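Local coordinates for protein AncCDT-1 (PDB 5T0W) that binds amino acids such as arginine, as a reconstructed ancestral solute-binding protein, probably periplasmic, and a precursor of cyclohexadienyl dehydratase, at residues K54-E59 against L221-N226. Residues are numbered along the deposited sequence; the frame is centred on the assembly and turned at random.
Sequences KALAKE and LNWVNN
Leu56 and Trp223 touch through apolar atoms between these two helices. The CD1 methyl of Leu56 comes up at the edge of the indole, near its plane, 4.1 Å from Trp223 CD1. The other branch of Leu56 goes to a different partner: its CD2 lies 4.3 Å from Val224 CG2. In Trp223, CG stands anti to the backbone N (chi1 -175°), which carries the ring out to helix 48-60.

The helix segments cross at 113°, with axes 11.0 Å apart, so side chains span the gap. In this periplasmic-binding-protein fold, helices 48-60 and 218-233 come from distant parts of the chain. They pack together beside the parallel sheet of strands 63-68, 24-29 and 85-86, where Leu56 and Val224 both rest on Ile85 of strand 85-86.

The acidic Glu59 contributes mostly its aliphatic part. Its CG sits 3.6 Å from Trp223 NE1, oblique to the ring. The carboxylate plane is turned 88° from the indole. Glu59 O lies at the ring edge, in plane, 3.9 Å from Trp223 CZ2. With an alanine in place of Trp223, Leu56 CD1 and Glu59 CG lose the indole, which is likely to open a gap between the helices. Trp227, one turn on, also touches Leu56 and Glu59.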
ATOM      1  N   LYS A  54       8.400  -9.874   8.934  1.00 24.51           N
ATOM      2  CA  LYS A  54       9.426 -10.715   9.530  1.00 25.68           C
ATOM      3  C   LYS A  54       9.604 -10.410  10.990  1.00 25.63           C
ATOM      4  O   LYS A  54       9.729 -11.334  11.800  1.00 26.21           O
ATOM      5  CB  LYS A  54      10.757 -10.520   8.834  1.00 26.96           C
ATOM      6  CG  LYS A  54      10.776 -11.147   7.460  1.00 27.62           C
ATOM      7  CD  LYS A  54      12.156 -11.038   6.852  1.00 29.22           C
ATOM      8  CE  LYS A  54      12.173 -11.784   5.532  1.00 30.13           C
ATOM      9  NZ  LYS A  54      13.324 -11.318   4.738  1.00 31.53           N
ATOM     10  N   ALA A  55       9.649  -9.125  11.334  1.00 25.19           N
ATOM     11  CA  ALA A  55       9.865  -8.714  12.727  1.00 25.39           C
ATOM     12  C   ALA A  55       8.728  -9.229  13.604  1.00 24.74           C
ATOM     13  O   ALA A  55       8.960  -9.720  14.710  1.00 25.31           O
ATOM     14  CB  ALA A  55       9.992  -7.184  12.839  1.00 25.19           C
ATOM     15  N   LEU A  56       7.499  -9.070  13.121  1.00 23.72           N
ATOM     16  CA  LEU A  56       6.319  -9.543  13.841  1.00 23.28           C
ATOM     17  C   LEU A  56       6.363 -11.062  14.061  1.00 23.91           C
ATOM     18  O   LEU A  56       6.129 -11.549  15.166  1.00 24.26           O
ATOM     19  CB  LEU A  56       5.030  -9.168  13.078  1.00 22.34           C
ATOM     20  CG  LEU A  56       3.726  -9.764  13.605  1.00 22.13           C
ATOM     21  CD1 LEU A  56       3.552  -9.517  15.086  1.00 22.38           C
ATOM     22  CD2 LEU A  56       2.548  -9.157  12.860  1.00 21.42           C
ATOM     23  N   ALA A  57       6.662 -11.800  13.002  1.00 24.23           N
ATOM     24  CA  ALA A  57       6.834 -13.241  13.120  1.00 25.09           C
ATOM     25  C   ALA A  57       7.860 -13.611  14.201  1.00 26.09           C
ATOM     26  O   ALA A  57       7.548 -14.392  15.077  1.00 26.50           O
ATOM     27  CB  ALA A  57       7.215 -13.815  11.784  1.00 25.58           C
ATOM     28  N   LYS A  58       9.051 -13.028  14.161  1.00 26.62           N
ATOM     29  CA  LYS A  58      10.045 -13.227  15.228  1.00 27.72           C
ATOM     30  C   LYS A  58       9.437 -12.998  16.626  1.00 27.50           C
ATOM     31  O   LYS A  58       9.453 -13.897  17.464  1.00 28.23           O
ATOM     32  CB  LYS A  58      11.272 -12.325  15.035  1.00 28.36           C
ATOM     33  N   GLU A  59       8.838 -11.825  16.842  1.00 26.60           N
ATOM     34  CA  GLU A  59       8.129 -11.510  18.079  1.00 26.48           C
ATOM     35  C   GLU A  59       7.187 -12.645  18.502  1.00 26.53           C
ATOM     36  O   GLU A  59       7.130 -13.027  19.672  1.00 27.24           O
ATOM     37  CB  GLU A  59       7.333 -10.220  17.874  1.00 25.45           C
ATOM     38  CG  GLU A  59       6.430  -9.791  19.015  1.00 25.38           C
ATOM     39  CD  GLU A  59       6.984  -8.667  19.863  1.00 25.95           C
ATOM     40  OE1 GLU A  59       8.165  -8.262  19.709  1.00 26.55           O
ATOM     41  OE2 GLU A  59       6.198  -8.176  20.703  1.00 25.98           O
ATOM     42  N   LEU A 221      -4.876  -8.060  17.822  1.00 21.17           N
ATOM     43  CA  LEU A 221      -4.758  -6.606  17.645  1.00 20.83           C
ATOM     44  C   LEU A 221      -3.846  -5.970  18.690  1.00 20.21           C
ATOM     45  O   LEU A 221      -2.968  -5.181  18.357  1.00 19.81           O
ATOM     46  CB  LEU A 221      -6.127  -5.932  17.678  1.00 21.49           C
ATOM     47  CG  LEU A 221      -6.103  -4.426  17.399  1.00 21.77           C
ATOM     48  CD1 LEU A 221      -5.323  -4.107  16.136  1.00 21.53           C
ATOM     49  CD2 LEU A 221      -7.512  -3.848  17.305  1.00 22.63           C
ATOM     50  N   ASN A 222      -4.065  -6.331  19.953  1.00 20.12           N
ATOM     51  CA  ASN A 222      -3.223  -5.831  21.054  1.00 19.95           C
ATOM     52  C   ASN A 222      -1.779  -6.256  20.875  1.00 19.19           C
ATOM     53  O   ASN A 222      -0.865  -5.482  21.105  1.00 19.16           O
ATOM     54  CB  ASN A 222      -3.751  -6.315  22.390  1.00 20.57           C
ATOM     55  CG  ASN A 222      -5.137  -5.769  22.693  1.00 21.38           C
ATOM     56  OD1 ASN A 222      -5.586  -4.791  22.092  1.00 21.63           O
ATOM     57  ND2 ASN A 222      -5.825  -6.407  23.635  1.00 22.00           N
ATOM     58  N   TRP A 223      -1.594  -7.492  20.429  1.00 18.60           N
ATOM     59  CA  TRP A 223      -0.258  -8.031  20.238  1.00 18.25           C
ATOM     60  C   TRP A 223       0.478  -7.228  19.174  1.00 17.99           C
ATOM     61  O   TRP A 223       1.578  -6.703  19.407  1.00 18.21           O
ATOM     62  CB  TRP A 223      -0.356  -9.483  19.798  1.00 18.18           C
ATOM     63  CG  TRP A 223       0.926 -10.116  19.709  1.00 18.23           C
ATOM     64  CD1 TRP A 223       1.897  -9.882  18.780  1.00 18.22           C
ATOM     65  CD2 TRP A 223       1.437 -11.116  20.599  1.00 18.58           C
ATOM     66  NE1 TRP A 223       2.981 -10.688  19.033  1.00 18.69           N
ATOM     67  CE2 TRP A 223       2.720 -11.447  20.148  1.00 18.90           C
ATOM     68  CE3 TRP A 223       0.922 -11.767  21.733  1.00 18.80           C
ATOM     69  CZ2 TRP A 223       3.494 -12.366  20.788  1.00 19.55           C
ATOM     70  CZ3 TRP A 223       1.692 -12.689  22.356  1.00 19.36           C
ATOM     71  CH2 TRP A 223       2.966 -12.990  21.883  1.00 19.76           C
ATOM     72  N   VAL A 224      -0.167  -7.075  18.024  1.00 17.65           N
ATOM     73  CA  VAL A 224       0.378  -6.257  16.956  1.00 17.49           C
ATOM     74  C   VAL A 224       0.712  -4.849  17.478  1.00 17.59           C
ATOM     75  O   VAL A 224       1.831  -4.371  17.292  1.00 17.73           O
ATOM     76  CB  VAL A 224      -0.592  -6.165  15.757  1.00 17.42           C
ATOM     77  CG1 VAL A 224      -0.095  -5.162  14.723  1.00 17.46           C
ATOM     78  CG2 VAL A 224      -0.757  -7.521  15.110  1.00 17.57           C
ATOM     79  N   ASN A 225      -0.244  -4.197  18.135  1.00 17.70           N
ATOM     80  CA  ASN A 225       0.012  -2.853  18.613  1.00 18.06           C
ATOM     81  C   ASN A 225       1.153  -2.834  19.615  1.00 18.62           C
ATOM     82  O   ASN A 225       1.984  -1.943  19.568  1.00 19.04           O
ATOM     83  CB  ASN A 225      -1.231  -2.185  19.200  1.00 18.27           C
ATOM     84  CG  ASN A 225      -2.189  -1.713  18.127  1.00 18.28           C
ATOM     85  OD1 ASN A 225      -1.784  -1.307  17.025  1.00 18.17           O
ATOM     86  ND2 ASN A 225      -3.471  -1.819  18.413  1.00 18.55           N
ATOM     87  N   ASN A 226       1.204  -3.814  20.510  1.00 19.04           N
ATOM     88  CA  ASN A 226       2.260  -3.844  21.468  1.00 19.83           C
ATOM     89  C   ASN A 226       3.602  -3.947  20.738  1.00 20.27           C
ATOM     90  O   ASN A 226       4.553  -3.236  21.070  1.00 20.82           O
ATOM     91  CB  ASN A 226       2.094  -5.034  22.437  1.00 20.00           C
ATOM     92  CG  ASN A 226       1.039  -4.792  23.499  1.00 20.26           C
ATOM     93  OD1 ASN A 226       0.712  -3.649  23.827  1.00 20.57           O
ATOM     94  ND2 ASN A 226       0.526  -5.880  24.076  1.00 20.35           N
TER